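Local atomic coordinates of Peptidase_M23 domain-containing protein (Enterococcus faecalis, PDB entry 6SMK), a protein that is a prophage-encoded zinc metallopeptidase, a D,L-endopeptidase of the M23 family that probably cleaves peptidoglycan through the catalytic domain present here. Residues 4-9 with 110-115; 11-16 with 33-38; 48-53 with 88-93. The protein carries 1 engineered substitution. All coordinates share one frame; numbering follows the deposited sequence.

Contact 1: 4-9 with 110-115; sequences FAPHFG and VHYELR. With ZN (zinc ion), chain F.
Pro6 packs over one face of the Tyr112 ring, and this pair is the tight part of the contact. Pro6 CB sits over the middle of the ring, 3.6 Å from its centroid and 10° off the normal, a CH-pi contact. Pro6 CD comes within 3.5 Å of Tyr112 CE2 on the same ring. The Tyr112 side chain rises from strand 110-115 with CG anti to the backbone N (chi1 178°). Its hydroxyl reaches the loop and donates a hydrogen bond to Phe4 O (2.5 Å). That carbonyl lies near the ring plane, at the edge, so loop and ring are joined both over a face and at the rim. Tyr76 meets the Tyr112 ring edge-to-face. Leu114 adds an apolar touch, with CD2 3.6 Å from Phe4 CB.

The looser, more solvent-facing side is formed by two partly exposed phenylalanines. Phe8 crosses Tyr112 obliquely, with CE2 4.1 Å from CD1 of Tyr112. Phe4 keeps CB and O in the contact, but its ring leads away from the strand and meets Tyr46.

His111 points to the other side of the strand and binds zinc through ND1 (2.0 Å). Its NE2 donates to Glu113 OE1 (3.0 Å), which receives it on its anti lone pair and lies near the imidazole plane. Zinc at ND1 and this bond at NE2 together fix the ring rotation. Glu113 OE2 is held in turn by Arg115 NE in a salt bridge. One strand thus has aromatic packing on one face and a metal ligand on the other. His29 and Asp33 complete the protein part of the zinc site characteristic of M23 peptidases.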
ATOM      1  N   PHE A   4       3.780  -6.345 -10.278  1.00 80.72           N
ATOM      2  CA  PHE A   4       4.062  -5.487  -9.132  1.00 78.55           C
ATOM      3  C   PHE A   4       3.358  -5.996  -7.884  1.00 65.12           C
ATOM      4  O   PHE A   4       3.052  -5.221  -6.973  1.00 75.24           O
ATOM      5  CB  PHE A   4       3.697  -4.030  -9.423  1.00 72.33           C
ATOM      6  CG  PHE A   4       4.621  -3.380 -10.394  1.00 67.89           C
ATOM      7  CD1 PHE A   4       4.407  -3.496 -11.754  1.00 63.80           C
ATOM      8  CD2 PHE A   4       5.743  -2.703  -9.952  1.00 81.10           C
ATOM      9  CE1 PHE A   4       5.281  -2.920 -12.653  1.00 66.34           C
ATOM     10  CE2 PHE A   4       6.619  -2.115 -10.850  1.00 75.55           C
ATOM     11  CZ  PHE A   4       6.389  -2.226 -12.198  1.00 66.14           C
ATOM     12  N   ALA A   5       3.117  -7.301  -7.830  1.00106.60           N
ATOM     13  CA  ALA A   5       2.599  -7.916  -6.626  1.00 80.78           C
ATOM     14  C   ALA A   5       3.497  -7.576  -5.439  1.00 85.07           C
ATOM     15  O   ALA A   5       4.712  -7.428  -5.593  1.00100.34           O
ATOM     16  CB  ALA A   5       2.518  -9.427  -6.802  1.00 92.10           C
ATOM     17  N   PRO A   6       2.920  -7.429  -4.248  1.00 74.33           N
ATOM     18  CA  PRO A   6       3.735  -7.204  -3.044  1.00 64.76           C
ATOM     19  C   PRO A   6       4.382  -8.485  -2.553  1.00 73.87           C
ATOM     20  O   PRO A   6       3.784  -9.564  -2.603  1.00 90.11           O
ATOM     21  CB  PRO A   6       2.711  -6.701  -2.022  1.00 64.24           C
ATOM     22  CG  PRO A   6       1.426  -7.370  -2.449  1.00 77.38           C
ATOM     23  CD  PRO A   6       1.476  -7.455  -3.955  1.00 73.53           C
ATOM     24  N   HIS A   7       5.613  -8.357  -2.049  1.00 71.69           N
ATOM     25  CA  HIS A   7       6.361  -9.498  -1.522  1.00 80.03           C
ATOM     26  C   HIS A   7       6.962  -9.143  -0.160  1.00 78.74           C
ATOM     27  O   HIS A   7       8.163  -9.236   0.084  1.00 83.77           O
ATOM     28  CB  HIS A   7       7.415  -9.944  -2.516  1.00 82.85           C
ATOM     29  CG  HIS A   7       6.843 -10.421  -3.811  1.00 88.87           C
ATOM     30  ND1 HIS A   7       6.885  -9.668  -4.963  1.00 95.00           N
ATOM     31  CD2 HIS A   7       6.208 -11.570  -4.133  1.00 91.02           C
ATOM     32  CE1 HIS A   7       6.307 -10.336  -5.944  1.00 97.87           C
ATOM     33  NE2 HIS A   7       5.890 -11.494  -5.467  1.00 99.98           N
ATOM     34  N   PHE A   8       6.091  -8.724   0.747  1.00 71.32           N
ATOM     35  CA  PHE A   8       6.513  -8.457   2.109  1.00 68.60           C
ATOM     36  C   PHE A   8       6.945  -9.747   2.761  1.00 76.85           C
ATOM     37  O   PHE A   8       6.338 -10.799   2.550  1.00 86.51           O
ATOM     38  CB  PHE A   8       5.380  -7.845   2.915  1.00 58.76           C
ATOM     39  CG  PHE A   8       5.018  -6.461   2.491  1.00 60.52           C
ATOM     40  CD1 PHE A   8       5.842  -5.391   2.790  1.00 67.67           C
ATOM     41  CD2 PHE A   8       3.844  -6.226   1.801  1.00 65.91           C
ATOM     42  CE1 PHE A   8       5.504  -4.120   2.410  1.00 78.11           C
ATOM     43  CE2 PHE A   8       3.498  -4.957   1.424  1.00 68.33           C
ATOM     44  CZ  PHE A   8       4.322  -3.902   1.731  1.00 75.92           C
ATOM     45  N   GLY A   9       7.983  -9.671   3.558  1.00 76.87           N
ATOM     46  CA  GLY A   9       8.473 -10.827   4.266  1.00 80.67           C
ATOM     47  C   GLY A   9       7.890 -10.890   5.649  1.00 71.47           C
ATOM     48  O   GLY A   9       6.777 -10.422   5.906  1.00 90.08           O
ATOM     49  N   VAL A 110      -0.795  -3.030   6.962  1.00 62.70           N
ATOM     50  CA  VAL A 110      -0.406  -2.140   5.882  1.00 58.20           C
ATOM     51  C   VAL A 110      -1.182  -2.538   4.644  1.00 69.78           C
ATOM     52  O   VAL A 110      -1.314  -3.728   4.331  1.00 75.30           O
ATOM     53  CB  VAL A 110       1.100  -2.168   5.608  1.00 54.58           C
ATOM     54  CG1 VAL A 110       1.574  -3.583   5.398  1.00 67.84           C
ATOM     55  CG2 VAL A 110       1.392  -1.329   4.414  1.00 52.49           C
ATOM     56  N   HIS A 111      -1.718  -1.542   3.970  1.00 72.14           N
ATOM     57  CA  HIS A 111      -2.580  -1.734   2.824  1.00 67.81           C
ATOM     58  C   HIS A 111      -1.764  -1.370   1.595  1.00 73.75           C
ATOM     59  O   HIS A 111      -1.321  -0.223   1.455  1.00 81.76           O
ATOM     60  CB  HIS A 111      -3.833  -0.871   2.976  1.00 77.54           C
ATOM     61  CG  HIS A 111      -4.739  -0.882   1.790  1.00 85.51           C
ATOM     62  ND1 HIS A 111      -5.895  -1.628   1.748  1.00 99.70           N
ATOM     63  CD2 HIS A 111      -4.667  -0.229   0.609  1.00 84.48           C
ATOM     64  CE1 HIS A 111      -6.493  -1.437   0.589  1.00 86.63           C
ATOM     65  NE2 HIS A 111      -5.769  -0.592  -0.121  1.00 88.42           N
ATOM     66  N   TYR A 112      -1.518  -2.355   0.744  1.00 64.22           N
ATOM     67  CA  TYR A 112      -0.750  -2.169  -0.480  1.00 67.61           C
ATOM     68  C   TYR A 112      -1.728  -2.099  -1.643  1.00 65.29           C
ATOM     69  O   TYR A 112      -2.462  -3.060  -1.895  1.00 66.54           O
ATOM     70  CB  TYR A 112       0.243  -3.317  -0.649  1.00 59.65           C
ATOM     71  CG  TYR A 112       1.099  -3.303  -1.894  1.00 66.49           C
ATOM     72  CD1 TYR A 112       2.377  -2.743  -1.880  1.00 63.60           C
ATOM     73  CD2 TYR A 112       0.656  -3.904  -3.071  1.00 74.74           C
ATOM     74  CE1 TYR A 112       3.179  -2.757  -3.010  1.00 61.78           C
ATOM     75  CE2 TYR A 112       1.449  -3.926  -4.204  1.00 73.12           C
ATOM     76  CZ  TYR A 112       2.706  -3.351  -4.169  1.00 69.05           C
ATOM     77  OH  TYR A 112       3.489  -3.373  -5.296  1.00 70.45           O
ATOM     78  N   GLU A 113      -1.760  -0.956  -2.324  1.00 67.41           N
ATOM     79  CA  GLU A 113      -2.699  -0.713  -3.411  1.00 82.04           C
ATOM     80  C   GLU A 113      -1.941  -0.342  -4.674  1.00 78.16           C
ATOM     81  O   GLU A 113      -0.955   0.400  -4.624  1.00 73.44           O
ATOM     82  CB  GLU A 113      -3.696   0.399  -3.051  1.00 76.94           C
ATOM     83  CG  GLU A 113      -4.706   0.701  -4.136  1.00 79.86           C
ATOM     84  CD  GLU A 113      -5.900   1.476  -3.623  1.00 97.59           C
ATOM     85  OE1 GLU A 113      -6.310   1.223  -2.471  1.00101.58           O
ATOM     86  OE2 GLU A 113      -6.431   2.332  -4.367  1.00 98.15           O
ATOM     87  N   LEU A 114      -2.401  -0.866  -5.802  1.00 77.60           N
ATOM     88  CA  LEU A 114      -1.802  -0.571  -7.096  1.00 86.78           C
ATOM     89  C   LEU A 114      -2.765   0.296  -7.902  1.00 78.86           C
ATOM     90  O   LEU A 114      -3.899  -0.117  -8.173  1.00 79.45           O
ATOM     91  CB  LEU A 114      -1.472  -1.867  -7.834  1.00 96.05           C
ATOM     92  CG  LEU A 114      -0.132  -1.875  -8.555  1.00 96.65           C
ATOM     93  CD1 LEU A 114       0.911  -1.224  -7.674  1.00 92.69           C
ATOM     94  CD2 LEU A 114       0.256  -3.298  -8.882  1.00101.23           C
ATOM     95  N   ARG A 115      -2.319   1.499  -8.273  1.00 68.12           N
ATOM     96  CA  ARG A 115      -3.146   2.458  -9.005  1.00 79.30           C
ATOM     97  C   ARG A 115      -2.531   2.762 -10.365  1.00 77.34           C
ATOM     98  O   ARG A 115      -1.318   2.990 -10.470  1.00 84.87           O
ATOM     99  CB  ARG A 115      -3.332   3.764  -8.221  1.00 82.15           C
ATOM    100  CG  ARG A 115      -4.480   3.742  -7.229  1.00 81.39           C
ATOM    101  CD  ARG A 115      -4.421   4.905  -6.250  1.00 81.76           C
ATOM    102  NE  ARG A 115      -5.225   4.633  -5.063  1.00 88.93           N
ATOM    103  CZ  ARG A 115      -5.301   5.421  -3.992  1.00 87.62           C
ATOM    104  NH1 ARG A 115      -4.625   6.565  -3.931  1.00 77.06           N
ATOM    105  NH2 ARG A 115      -6.071   5.060  -2.971  1.00 86.47           N
TER
HETATM  106 ZN    ZN F 201      -7.198  -2.517   2.964  1.00 85.14          ZN
HETATM  107  O   HOH W   1      -7.595  -1.629   5.063  1.00 59.89           O

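Contact 2: 11-16 with 33-38; sequences PFVRTS and DYAAPT. With ZN (zinc ion), chain F.
Arg14 crosses Tyr34 at a slant; the two are partners in a non-hydrogen-bonded antiparallel pair. Arg14 CB comes first, 3.7 Å from Tyr34 CE2. CG is anti to the backbone N (chi1 -172°) and stands above one face of the ring, offset toward the rim. CD then passes the phenol end, 3.5 Å from Tyr34 OH. At the tip, NH1 donates to Tyr34 OH (3.1 Å), which lies near the guanidinium edge. The guanidinium and ring planes are 79° apart. NE makes a salt bridge to Asp17 and NH2 one to Asp127, so carboxylates and phenol together fix the guanidinium.

The backbones form a short antiparallel ladder. Val13 and Ala35 exchange two hydrogen bonds, Val13 N to Ala35 O (2.9 Å) and Ala35 N to Val13 O (2.7 Å). Thr15 N bonds to Asp33 O. Thr15 CG2 packs on Ala35 CB at 3.6 Å, on the face opposite Tyr34. Phe12 crosses Tyr34 at about a right angle and sets CD1 against Ala36 CB (3.8 Å).

Asp33 shares the face of Val13 and Ala35. Its OD1 binds zinc (2.2 Å), while OD2 accepts a hydrogen bond from the zinc-bound water. With His29 it forms the HxxxD motif of the M23 family.

The contact belongs to the hairpin of strands 13-20 and 28-35. Strand 28-35 pairs on its other side with strand 109-116, through Tyr34 and Val110, while Phe12 and Ala36 touch Val99 of strand 95-99.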
ATOM      1  N   PRO A  11       7.649  -9.664   9.528  1.00 82.63           N
ATOM      2  CA  PRO A  11       6.538 -10.380  10.142  1.00 74.27           C
ATOM      3  C   PRO A  11       5.216 -10.099   9.468  1.00 72.71           C
ATOM      4  O   PRO A  11       4.174 -10.391  10.058  1.00 80.30           O
ATOM      5  CB  PRO A  11       6.522  -9.816  11.550  1.00 71.58           C
ATOM      6  CG  PRO A  11       6.888  -8.379  11.339  1.00 65.03           C
ATOM      7  CD  PRO A  11       7.829  -8.345  10.159  1.00 79.87           C
ATOM      8  N   PHE A  12       5.248  -9.507   8.276  1.00 79.79           N
ATOM      9  CA  PHE A  12       4.006  -9.197   7.572  1.00 84.38           C
ATOM     10  C   PHE A  12       3.289 -10.482   7.195  1.00 78.79           C
ATOM     11  O   PHE A  12       3.879 -11.383   6.597  1.00 76.94           O
ATOM     12  CB  PHE A  12       4.281  -8.365   6.314  1.00 65.15           C
ATOM     13  CG  PHE A  12       4.843  -7.002   6.595  1.00 57.58           C
ATOM     14  CD1 PHE A  12       4.017  -5.937   6.843  1.00 57.98           C
ATOM     15  CD2 PHE A  12       6.197  -6.794   6.616  1.00 68.55           C
ATOM     16  CE1 PHE A  12       4.539  -4.696   7.105  1.00 62.75           C
ATOM     17  CE2 PHE A  12       6.719  -5.552   6.875  1.00 73.73           C
ATOM     18  CZ  PHE A  12       5.897  -4.508   7.117  1.00 65.25           C
ATOM     19  N   VAL A  13       2.012 -10.574   7.546  1.00 74.08           N
ATOM     20  CA  VAL A  13       1.207 -11.725   7.160  1.00 89.75           C
ATOM     21  C   VAL A  13      -0.055 -11.243   6.455  1.00 90.55           C
ATOM     22  O   VAL A  13      -0.796 -10.408   6.986  1.00 95.34           O
ATOM     23  CB  VAL A  13       0.865 -12.644   8.352  1.00 74.71           C
ATOM     24  CG1 VAL A  13       0.320 -11.858   9.510  1.00 90.07           C
ATOM     25  CG2 VAL A  13      -0.123 -13.692   7.914  1.00 73.28           C
ATOM     26  N   ARG A  14      -0.273 -11.772   5.250  1.00 86.92           N
ATOM     27  CA  ARG A  14      -1.415 -11.442   4.409  1.00 77.03           C
ATOM     28  C   ARG A  14      -2.710 -11.916   5.043  1.00 82.63           C
ATOM     29  O   ARG A  14      -2.810 -13.065   5.491  1.00 97.70           O
ATOM     30  CB  ARG A  14      -1.230 -12.108   3.051  1.00 75.41           C
ATOM     31  CG  ARG A  14      -2.189 -11.743   1.980  1.00 75.82           C
ATOM     32  CD  ARG A  14      -1.441 -11.845   0.668  1.00 79.15           C
ATOM     33  NE  ARG A  14      -2.310 -11.943  -0.496  1.00 85.65           N
ATOM     34  CZ  ARG A  14      -1.902 -11.677  -1.727  1.00 83.81           C
ATOM     35  NH1 ARG A  14      -0.649 -11.300  -1.940  1.00 77.73           N
ATOM     36  NH2 ARG A  14      -2.747 -11.779  -2.738  1.00 92.29           N
ATOM     37  N   THR A  15      -3.710 -11.034   5.060  1.00 82.85           N
ATOM     38  CA  THR A  15      -4.986 -11.325   5.707  1.00 92.16           C
ATOM     39  C   THR A  15      -6.164 -11.204   4.752  1.00101.91           C
ATOM     40  O   THR A  15      -6.887 -12.183   4.545  1.00111.49           O
ATOM     41  CB  THR A  15      -5.189 -10.406   6.915  1.00 85.79           C
ATOM     42  OG1 THR A  15      -5.313  -9.050   6.461  1.00 87.09           O
ATOM     43  CG2 THR A  15      -4.030 -10.528   7.859  1.00 84.43           C
ATOM     44  N   SER A  16      -6.402 -10.036   4.180  1.00 95.76           N
ATOM     45  CA  SER A  16      -7.514  -9.855   3.263  1.00104.28           C
ATOM     46  C   SER A  16      -6.976  -9.614   1.860  1.00 97.44           C
ATOM     47  O   SER A  16      -6.124  -8.739   1.657  1.00 90.45           O
ATOM     48  CB  SER A  16      -8.411  -8.709   3.715  1.00108.05           C
ATOM     49  OG  SER A  16      -7.924  -7.495   3.192  1.00122.04           O
ATOM     50  N   ASP A  33      -4.181  -6.350   2.164  1.00 76.52           N
ATOM     51  CA  ASP A  33      -3.846  -6.006   3.539  1.00 79.76           C
ATOM     52  C   ASP A  33      -2.843  -7.014   4.093  1.00 80.15           C
ATOM     53  O   ASP A  33      -3.061  -8.229   4.016  1.00 82.10           O
ATOM     54  CB  ASP A  33      -5.112  -5.975   4.407  1.00 89.98           C
ATOM     55  CG  ASP A  33      -5.919  -4.684   4.245  1.00 94.45           C
ATOM     56  OD1 ASP A  33      -5.488  -3.787   3.495  1.00119.50           O
ATOM     57  OD2 ASP A  33      -6.989  -4.554   4.874  1.00 97.69           O
ATOM     58  N   TYR A  34      -1.740  -6.514   4.641  1.00 71.48           N
ATOM     59  CA  TYR A  34      -0.762  -7.344   5.344  1.00 69.39           C
ATOM     60  C   TYR A  34      -0.720  -6.909   6.802  1.00 74.48           C
ATOM     61  O   TYR A  34      -0.448  -5.740   7.099  1.00 83.86           O
ATOM     62  CB  TYR A  34       0.631  -7.222   4.731  1.00 70.18           C
ATOM     63  CG  TYR A  34       0.855  -7.992   3.447  1.00 77.02           C
ATOM     64  CD1 TYR A  34       0.462  -7.466   2.225  1.00 78.63           C
ATOM     65  CD2 TYR A  34       1.490  -9.226   3.453  1.00 74.89           C
ATOM     66  CE1 TYR A  34       0.681  -8.157   1.048  1.00 86.86           C
ATOM     67  CE2 TYR A  34       1.713  -9.921   2.284  1.00 80.36           C
ATOM     68  CZ  TYR A  34       1.308  -9.385   1.083  1.00 95.05           C
ATOM     69  OH  TYR A  34       1.529 -10.075  -0.090  1.00105.34           O
ATOM     70  N   ALA A  35      -0.977  -7.844   7.710  1.00 68.27           N
ATOM     71  CA  ALA A  35      -0.997  -7.531   9.129  1.00 66.59           C
ATOM     72  C   ALA A  35       0.400  -7.601   9.721  1.00 77.82           C
ATOM     73  O   ALA A  35       1.222  -8.436   9.329  1.00 88.16           O
ATOM     74  CB  ALA A  35      -1.923  -8.485   9.877  1.00 75.10           C
ATOM     75  N   ALA A  36       0.653  -6.716  10.674  1.00 75.57           N
ATOM     76  CA  ALA A  36       1.903  -6.639  11.413  1.00 65.90           C
ATOM     77  C   ALA A  36       1.697  -5.651  12.542  1.00 65.27           C
ATOM     78  O   ALA A  36       0.788  -4.831  12.478  1.00 70.15           O
ATOM     79  CB  ALA A  36       3.066  -6.200  10.509  1.00 63.56           C
ATOM     80  N   PRO A  37       2.495  -5.738  13.595  1.00 70.25           N
ATOM     81  CA  PRO A  37       2.311  -4.830  14.734  1.00 73.37           C
ATOM     82  C   PRO A  37       2.548  -3.387  14.340  1.00 69.14           C
ATOM     83  O   PRO A  37       3.299  -3.096  13.406  1.00 72.36           O
ATOM     84  CB  PRO A  37       3.366  -5.301  15.735  1.00 74.21           C
ATOM     85  CG  PRO A  37       3.638  -6.705  15.355  1.00 71.64           C
ATOM     86  CD  PRO A  37       3.491  -6.780  13.871  1.00 66.80           C
ATOM     87  N   THR A  38       1.886  -2.473  15.044  1.00 72.59           N
ATOM     88  CA  THR A  38       2.179  -1.066  14.796  1.00 79.40           C
ATOM     89  C   THR A  38       3.660  -0.830  15.074  1.00 77.56           C
ATOM     90  O   THR A  38       4.236  -1.416  15.996  1.00 74.97           O
ATOM     91  CB  THR A  38       1.310  -0.131  15.656  1.00 77.65           C
ATOM     92  OG1 THR A  38       1.668  -0.282  17.027  1.00105.86           O
ATOM     93  CG2 THR A  38      -0.167  -0.444  15.512  1.00 74.62           C
TER
HETATM   94 ZN    ZN F 201      -7.198  -2.517   2.964  1.00 85.14          ZN
HETATM   95  O   HOH W   1      -7.595  -1.629   5.063  1.00 59.89           O

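Contact 3: 48-53 with 88-93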
ATOM      1  N   GLY A  48      10.974   3.511  -6.956  1.00 70.82           N
ATOM      2  CA  GLY A  48      10.311   4.551  -7.714  1.00 69.84           C
ATOM      3  C   GLY A  48      10.438   5.893  -7.031  1.00 70.85           C
ATOM      4  O   GLY A  48      11.166   6.052  -6.046  1.00 73.52           O
ATOM      5  N   LEU A  49       9.692   6.853  -7.571  1.00 74.67           N
ATOM      6  CA  LEU A  49       9.666   8.234  -7.109  1.00 72.24           C
ATOM      7  C   LEU A  49       8.471   8.451  -6.193  1.00 75.27           C
ATOM      8  O   LEU A  49       7.338   8.104  -6.549  1.00 83.15           O
ATOM      9  CB  LEU A  49       9.582   9.175  -8.307  1.00 78.29           C
ATOM     10  CG  LEU A  49       9.266  10.644  -8.037  1.00 84.91           C
ATOM     11  CD1 LEU A  49      10.498  11.359  -7.508  1.00 95.45           C
ATOM     12  CD2 LEU A  49       8.734  11.304  -9.296  1.00 87.21           C
ATOM     13  N   VAL A  50       8.725   9.011  -5.013  1.00 68.90           N
ATOM     14  CA  VAL A  50       7.651   9.394  -4.100  1.00 66.83           C
ATOM     15  C   VAL A  50       7.020  10.669  -4.637  1.00 73.36           C
ATOM     16  O   VAL A  50       7.661  11.722  -4.669  1.00 80.72           O
ATOM     17  CB  VAL A  50       8.168   9.602  -2.675  1.00 67.33           C
ATOM     18  CG1 VAL A  50       7.115  10.341  -1.843  1.00 62.35           C
ATOM     19  CG2 VAL A  50       8.547   8.263  -2.046  1.00 61.94           C
ATOM     20  N   ASP A  51       5.764  10.576  -5.075  1.00 71.46           N
ATOM     21  CA  ASP A  51       5.058  11.744  -5.585  1.00 81.42           C
ATOM     22  C   ASP A  51       3.678  11.889  -4.960  1.00 78.43           C
ATOM     23  O   ASP A  51       2.807  12.545  -5.542  1.00 90.54           O
ATOM     24  CB  ASP A  51       4.948  11.706  -7.113  1.00 87.38           C
ATOM     25  CG  ASP A  51       4.094  10.562  -7.617  1.00 91.22           C
ATOM     26  OD1 ASP A  51       3.783   9.640  -6.834  1.00 87.91           O
ATOM     27  OD2 ASP A  51       3.729  10.597  -8.812  1.00 97.62           O
ATOM     28  N   TRP A  52       3.470  11.322  -3.776  1.00 75.61           N
ATOM     29  CA  TRP A  52       2.169  11.401  -3.121  1.00 73.58           C
ATOM     30  C   TRP A  52       2.353  11.065  -1.652  1.00 75.60           C
ATOM     31  O   TRP A  52       2.689   9.924  -1.321  1.00 70.93           O
ATOM     32  CB  TRP A  52       1.185  10.447  -3.774  1.00 71.98           C
ATOM     33  CG  TRP A  52      -0.153  10.451  -3.156  1.00 67.77           C
ATOM     34  CD1 TRP A  52      -0.551   9.774  -2.035  1.00 74.98           C
ATOM     35  CD2 TRP A  52      -1.296  11.149  -3.628  1.00 66.96           C
ATOM     36  NE1 TRP A  52      -1.877  10.019  -1.780  1.00 73.95           N
ATOM     37  CE2 TRP A  52      -2.358  10.862  -2.746  1.00 72.78           C
ATOM     38  CE3 TRP A  52      -1.530  11.994  -4.715  1.00 66.32           C
ATOM     39  CZ2 TRP A  52      -3.631  11.389  -2.919  1.00 75.10           C
ATOM     40  CZ3 TRP A  52      -2.801  12.511  -4.889  1.00 65.95           C
ATOM     41  CH2 TRP A  52      -3.832  12.209  -3.996  1.00 66.46           C
ATOM     42  N   VAL A  53       2.132  12.042  -0.780  1.00 70.06           N
ATOM     43  CA  VAL A  53       2.159  11.813   0.657  1.00 66.66           C
ATOM     44  C   VAL A  53       0.938  12.476   1.262  1.00 73.15           C
ATOM     45  O   VAL A  53       0.609  13.616   0.913  1.00 84.53           O
ATOM     46  CB  VAL A  53       3.447  12.346   1.307  1.00 62.88           C
ATOM     47  CG1 VAL A  53       3.421  12.056   2.780  1.00 62.83           C
ATOM     48  CG2 VAL A  53       4.669  11.709   0.647  1.00 63.39           C
ATOM     49  N   ASP A  88      11.499  12.020  -2.776  1.00 83.12           N
ATOM     50  CA  ASP A  88      12.433  10.948  -2.467  1.00 83.39           C
ATOM     51  C   ASP A  88      12.463   9.929  -3.601  1.00 83.56           C
ATOM     52  O   ASP A  88      11.419   9.464  -4.066  1.00 83.03           O
ATOM     53  CB  ASP A  88      12.034  10.269  -1.151  1.00 82.11           C
ATOM     54  CG  ASP A  88      12.434  11.080   0.093  1.00 87.97           C
ATOM     55  OD1 ASP A  88      12.820  12.261  -0.053  1.00 89.72           O
ATOM     56  OD2 ASP A  88      12.355  10.532   1.221  1.00 85.52           O
ATOM     57  N   LYS A  89      13.665   9.628  -4.086  1.00 89.16           N
ATOM     58  CA  LYS A  89      13.869   8.449  -4.913  1.00 85.89           C
ATOM     59  C   LYS A  89      14.131   7.286  -3.974  1.00 83.50           C
ATOM     60  O   LYS A  89      15.063   7.347  -3.164  1.00 93.23           O
ATOM     61  CB  LYS A  89      15.041   8.645  -5.869  1.00 88.53           C
ATOM     62  CG  LYS A  89      14.950   9.878  -6.742  1.00 91.59           C
ATOM     63  CD  LYS A  89      14.968   9.493  -8.220  1.00104.75           C
ATOM     64  CE  LYS A  89      15.231  10.697  -9.115  1.00116.76           C
ATOM     65  NZ  LYS A  89      15.709  10.289 -10.470  1.00124.68           N
ATOM     66  N   VAL A  90      13.302   6.247  -4.034  1.00 76.36           N
ATOM     67  CA  VAL A  90      13.450   5.162  -3.074  1.00 80.37           C
ATOM     68  C   VAL A  90      13.740   3.866  -3.807  1.00 82.59           C
ATOM     69  O   VAL A  90      13.327   3.667  -4.955  1.00 78.38           O
ATOM     70  CB  VAL A  90      12.220   5.011  -2.154  1.00 85.05           C
ATOM     71  CG1 VAL A  90      11.842   6.364  -1.565  1.00 87.56           C
ATOM     72  CG2 VAL A  90      11.064   4.394  -2.889  1.00 89.66           C
ATOM     73  N   LYS A  91      14.497   2.997  -3.137  1.00 84.31           N
ATOM     74  CA  LYS A  91      14.818   1.671  -3.645  1.00 73.21           C
ATOM     75  C   LYS A  91      13.994   0.617  -2.922  1.00 70.65           C
ATOM     76  O   LYS A  91      13.412   0.862  -1.861  1.00 80.20           O
ATOM     77  CB  LYS A  91      16.306   1.339  -3.500  1.00 74.40           C
ATOM     78  CG  LYS A  91      17.247   2.534  -3.428  1.00 80.75           C
ATOM     79  CD  LYS A  91      18.625   2.140  -3.944  1.00 97.75           C
ATOM     80  CE  LYS A  91      19.720   3.043  -3.411  1.00107.57           C
ATOM     81  NZ  LYS A  91      20.958   2.959  -4.249  1.00117.44           N
ATOM     82  N   ALA A  92      13.933  -0.560  -3.530  1.00 68.38           N
ATOM     83  CA  ALA A  92      13.190  -1.649  -2.924  1.00 71.80           C
ATOM     84  C   ALA A  92      13.849  -2.027  -1.603  1.00 77.83           C
ATOM     85  O   ALA A  92      15.067  -2.200  -1.524  1.00 81.57           O
ATOM     86  CB  ALA A  92      13.132  -2.842  -3.879  1.00 82.01           C
ATOM     87  N   GLY A  93      13.054  -2.121  -0.555  1.00 71.73           N
ATOM     88  CA  GLY A  93      13.606  -2.440   0.732  1.00 72.79           C
ATOM     89  C   GLY A  93      13.984  -1.242   1.555  1.00 81.38           C
ATOM     90  O   GLY A  93      14.330  -1.399   2.731  1.00 90.71           O
TER
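Gly48 and Val90 form a hydrogen-bonded antiparallel pair, the first of two antiparallel bridges that add the short strand 89-90 to strand 48-54 of the sheet. Gly48 N donates to Val90 O (3.1 Å). Gly48 O accepts from Val90 N at 2.9 Å, with a nearly straight N-H...O angle of 177°. Val90 CG2 lies beside the same carbonyl, 3.6 Å from Gly48 O.

Leu49 is next and faces Lys89 as a non-hydrogen-bonded pair. The two backbones come close here, while the Lys89 side chain is exposed. From the Leu49 side chain, CD1 comes to 4.0 Å from Asp88 O. Leu49 bonds through its backbone to Lys67 of strand 63-69, so strand 48-54 lies between two neighbours.

Val50 is buried and carries the side-chain part. Its N donates to Asp88 O (2.9 Å), again nearly straight at 175°. Its CG2 also comes to 4.1 Å from Asp88 CB. Asp88 keeps its carboxylate away from the strand, where OD2 accepts from Lys85 N.

From Asp51 onward the strand parts from 88-93. Asp51 and Trp52 both face Gly65 in a classic beta bulge on the 63-69 side.

This is plain sheet packing, away from the zinc site. Its apolar contact is a valine pair that crosses at about a right angle. In Val50, CG1 is anti to the backbone N (chi1 165°), which leaves CG2 beside that N. This CG2 methyl meets Val90 CG1 at 3.8 Å.

From the N terminus, residues 4-9 open the longest loop, which contact 1 closes about a hundred residues later on strand 109-116. Contacts 2 and 3 both nest inside it. Contact 2 closes first, joining strand 13-20 to strand 28-35. Contact 3 follows in series, tying strand 48-54 to strand 89-90 on the opposite side of the chain's centre; contacts 2 and 3 do not cross. Contacts 1 and 2 touch directly, and each supplies a zinc ligand, His111 and Asp33. Contact 3 touches neither and stands about 14 Å from contact 1, centre to centre. All three reach one antiparallel sheet.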